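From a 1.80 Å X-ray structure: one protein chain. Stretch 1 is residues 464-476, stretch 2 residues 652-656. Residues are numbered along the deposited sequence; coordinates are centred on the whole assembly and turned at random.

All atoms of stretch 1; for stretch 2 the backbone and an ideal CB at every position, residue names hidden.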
# COMPACT_ATOMS: atom_id res chain seq x y z
N TYR A 464 4.45 15.74 4.66
CA TYR A 464 5.14 14.42 4.61
C TYR A 464 6.34 14.38 5.55
O TYR A 464 7.22 15.26 5.48
CB TYR A 464 5.62 14.14 3.20
CG TYR A 464 6.34 12.81 2.98
CD1 TYR A 464 5.77 11.60 3.39
CD2 TYR A 464 7.58 12.76 2.34
CE1 TYR A 464 6.42 10.39 3.17
CE2 TYR A 464 8.23 11.56 2.10
CZ TYR A 464 7.66 10.38 2.53
OH TYR A 464 8.31 9.18 2.29
N TYR A 465 6.40 13.34 6.39
CA TYR A 465 7.54 13.08 7.28
C TYR A 465 8.90 13.27 6.61
O TYR A 465 9.78 13.94 7.17
CB TYR A 465 7.48 11.66 7.85
CG TYR A 465 8.77 11.18 8.50
CD1 TYR A 465 9.26 11.80 9.66
CD2 TYR A 465 9.51 10.12 7.96
CE1 TYR A 465 10.44 11.38 10.26
CE2 TYR A 465 10.70 9.69 8.56
CZ TYR A 465 11.15 10.32 9.71
OH TYR A 465 12.31 9.92 10.33
N GLY A 466 9.06 12.69 5.42
CA GLY A 466 10.33 12.77 4.68
C GLY A 466 10.73 14.13 4.08
O GLY A 466 11.83 14.26 3.53
N ASP A 467 9.83 15.12 4.14
CA ASP A 467 10.15 16.49 3.76
C ASP A 467 10.64 17.30 4.95
O ASP A 467 11.29 18.34 4.77
CB ASP A 467 8.95 17.17 3.08
CG ASP A 467 8.64 16.58 1.70
OD1 ASP A 467 9.57 16.09 1.04
OD2 ASP A 467 7.45 16.63 1.27
N LEU A 468 10.37 16.82 6.18
CA LEU A 468 10.92 17.43 7.40
C LEU A 468 12.19 16.73 7.91
O LEU A 468 13.03 17.38 8.52
CB LEU A 468 9.88 17.45 8.53
CG LEU A 468 8.59 18.24 8.29
CD1 LEU A 468 7.75 18.28 9.56
CD2 LEU A 468 8.87 19.65 7.82
N TYR A 469 12.33 15.43 7.65
CA TYR A 469 13.45 14.64 8.18
C TYR A 469 14.05 13.77 7.08
O TYR A 469 13.34 13.36 6.15
CB TYR A 469 12.98 13.77 9.36
CG TYR A 469 12.47 14.61 10.51
CD1 TYR A 469 13.35 15.13 11.48
CD2 TYR A 469 11.11 14.93 10.62
CE1 TYR A 469 12.89 15.93 12.52
CE2 TYR A 469 10.64 15.73 11.66
CZ TYR A 469 11.52 16.24 12.60
OH TYR A 469 11.05 17.04 13.62
N ASN A 470 15.35 13.49 7.20
CA ASN A 470 16.01 12.51 6.33
C ASN A 470 15.47 11.14 6.67
O ASN A 470 15.74 10.59 7.73
CB ASN A 470 17.53 12.56 6.48
CG ASN A 470 18.13 13.85 5.95
OD1 ASN A 470 17.52 14.57 5.16
ND2 ASN A 470 19.37 14.14 6.38
N GLU A 471 14.67 10.60 5.75
CA GLU A 471 13.73 9.52 6.09
C GLU A 471 14.35 8.13 6.20
O GLU A 471 13.69 7.23 6.72
CB GLU A 471 12.55 9.52 5.11
CG GLU A 471 12.88 9.09 3.68
CD GLU A 471 11.84 9.63 2.69
OE1 GLU A 471 11.93 10.81 2.32
OE2 GLU A 471 10.92 8.88 2.31
N THR A 472 15.59 7.95 5.73
CA THR A 472 16.32 6.68 5.92
C THR A 472 17.16 6.63 7.20
O THR A 472 17.65 5.56 7.55
CB THR A 472 17.24 6.34 4.74
OG1 THR A 472 18.25 7.34 4.63
CG2 THR A 472 16.45 6.27 3.43
N ALA A 473 17.35 7.76 7.89
CA ALA A 473 18.04 7.74 9.18
C ALA A 473 17.09 7.25 10.27
O ALA A 473 15.90 7.02 10.02
CB ALA A 473 18.59 9.12 9.53
N GLN A 474 17.61 7.07 11.48
CA GLN A 474 16.76 6.74 12.62
C GLN A 474 15.71 7.85 12.83
O GLN A 474 15.90 9.01 12.44
CB GLN A 474 17.60 6.51 13.88
CG GLN A 474 18.41 5.22 13.83
CD GLN A 474 17.55 3.98 13.86
OE1 GLN A 474 16.76 3.79 14.78
NE2 GLN A 474 17.71 3.12 12.86
N TYR A 475 14.57 7.46 13.40
CA TYR A 475 13.36 8.29 13.33
C TYR A 475 13.55 9.67 13.95
O TYR A 475 13.88 9.79 15.13
CB TYR A 475 12.15 7.57 13.96
CG TYR A 475 10.82 8.21 13.58
CD1 TYR A 475 10.24 7.99 12.33
CD2 TYR A 475 10.16 9.05 14.46
CE1 TYR A 475 9.03 8.57 11.97
CE2 TYR A 475 8.95 9.65 14.13
CZ TYR A 475 8.38 9.42 12.89
OH TYR A 475 7.17 10.03 12.58
N MET A 476 13.36 10.71 13.14
CA MET A 476 13.53 12.11 13.54
C MET A 476 14.94 12.52 14.02
O MET A 476 15.10 13.61 14.56
CB MET A 476 12.46 12.54 14.59
CG MET A 476 11.04 12.59 14.04
SD MET A 476 9.77 12.90 15.29
CE MET A 476 10.04 14.63 15.70
N UNK A 652 -3.07 17.62 8.26
CA UNK A 652 -2.67 16.24 8.41
C UNK A 652 -1.13 16.13 8.35
O UNK A 652 -0.48 16.91 7.64
CB UNK A 652 -3.32 15.38 7.33
N UNK A 653 -0.56 15.18 9.10
CA UNK A 653 0.87 14.84 9.03
C UNK A 653 1.04 13.34 8.78
O UNK A 653 0.56 12.53 9.58
CB UNK A 653 1.59 15.25 10.32
N UNK A 654 1.68 12.98 7.66
CA UNK A 654 2.00 11.59 7.36
C UNK A 654 3.26 11.25 8.15
O UNK A 654 4.31 11.85 7.92
CB UNK A 654 2.19 11.36 5.86
N UNK A 655 3.16 10.29 9.07
CA UNK A 655 4.23 10.07 10.07
C UNK A 655 5.34 9.10 9.67
O UNK A 655 6.22 8.82 10.48
CB UNK A 655 3.60 9.55 11.36
N UNK A 656 5.30 8.56 8.45
CA UNK A 656 6.23 7.50 8.08
C UNK A 656 6.71 7.59 6.65
O UNK A 656 6.15 8.34 5.82
CB UNK A 656 5.58 6.14 8.30

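Position 652 lies in the strand, with phi/psi of -92/147. Its ideal CB has nothing of stretch 1 within 5.5 Å, so stretch 1 sets no demand here. Almost any residue that tolerates an extended backbone would do, and beta-branched ones are at ease in it. The deposited residue is Ile652, chi1 m and chi2 t. It makes no contact with stretch 1.

Position 653 is also extended, at -126/119. CA-to-CB points sideways to stretch 1, and the ideal CB again has no neighbour there within 5.5 Å. A short side chain would therefore stay out of touch. A long one could reach Leu468 CD1, the backbone of Tyr464 and the ring of Tyr465. The side chains among them are largely apolar, but the hydroxyl of Tyr475 lies farther along. Leucine, methionine, phenylalanine or tyrosine would all be reasonable. The deposited residue is Tyr653, chi1 t, and its end comes nearer than its CB. Tyr653 CE1 packs 3.8 Å from Leu468 CD1, and Tyr653 CZ lies 4.3 Å from Tyr465 CB. Tyr653 OH sits at the edge of two rings, 3.4 Å from Tyr465 CD1 and 3.9 Å from Tyr469 CE2. The same Tyr653 OH is 2.7 Å from the O of water 1, which in turn donates to Tyr475 OH at 2.8 Å. The water thus links two tyrosine hydroxyls across the contact.

Position 654 pairs with Tyr464 in a parallel bridge, CA to CA 5.0 Å. Tyr465 N donates to the backbone O of 654 at 3.0 Å, with an angle of 137°. That bond needs no particular side chain. The ideal CB lies on the same face of the sheet as the Tyr464 side chain, 4.4 Å from Tyr464 CD1. An aliphatic chain could lie beside that ring, and so could a longer polar one; stretch 1 alone does not choose. The deposited residue is Glu654, with chi1 and chi2 both t. The extended chain brings Glu654 OE1 to 3.3 Å from Tyr464 CD1, oblique to the ring. Both carboxylate oxygens are hydrogen-bonded elsewhere in the structure.

Position 655 has left the strand, at -89/2. CA-to-CB points away overall, yet the ideal CB is 3.8 Å from Tyr475 OH. The main link is again backbone: Tyr475 OH donates to O of 655 at 2.6 Å, and that oxygen lies at the edge of the tyrosine ring. Small or polar residues would suit, and larger ones could turn outward. The deposited residue is Asp655, chi1 p. Its OD1 is hydrogen-bonded elsewhere in the structure.

Position 656 returns to extended angles, -143/167, with CA-to-CB pointing away. Stretch 1 touches its backbone: N of 656 is 3.8 Å from Tyr465 CB, and O of 656 is 3.4 Å from Tyr464 CE1. Many side chains would fit, since stretch 1 offers the CB nothing within 5.5 Å. The deposited residue is Phe656, chi1 p. Its side chain comes nearest at Phe656 CB, 5.6 Å from Tyr465 CD2, and its O has no hydrogen-bond partner in the model.

Stretch 2 (652-656) IYEDF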
# COMPACT_ATOMS: atom_id res chain seq x y z
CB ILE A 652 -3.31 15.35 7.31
CG1 ILE A 652 -4.84 15.33 7.50
CG2 ILE A 652 -2.76 13.92 7.36
CD1 ILE A 652 -5.60 14.91 6.26
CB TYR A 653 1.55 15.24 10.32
CG TYR A 653 3.04 14.99 10.38
CD1 TYR A 653 3.91 15.65 9.52
CD2 TYR A 653 3.59 14.10 11.31
CE1 TYR A 653 5.29 15.44 9.58
CE2 TYR A 653 4.97 13.87 11.37
CZ TYR A 653 5.82 14.55 10.51
OH TYR A 653 7.18 14.33 10.58
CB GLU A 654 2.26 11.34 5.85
CG GLU A 654 2.60 9.88 5.57
CD GLU A 654 2.67 9.48 4.10
OE1 GLU A 654 2.72 10.33 3.21
OE2 GLU A 654 2.67 8.26 3.85
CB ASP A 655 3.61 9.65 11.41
CG ASP A 655 3.43 8.16 11.58
OD1 ASP A 655 3.35 7.40 10.58
OD2 ASP A 655 3.37 7.73 12.76
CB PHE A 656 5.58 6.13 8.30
CG PHE A 656 4.54 5.76 7.27
CD1 PHE A 656 3.25 6.28 7.35
CD2 PHE A 656 4.83 4.85 6.25
CE1 PHE A 656 2.28 5.93 6.41
CE2 PHE A 656 3.86 4.50 5.31
CZ PHE A 656 2.58 5.04 5.40
O HOH W 1 7.87 12.72 12.69
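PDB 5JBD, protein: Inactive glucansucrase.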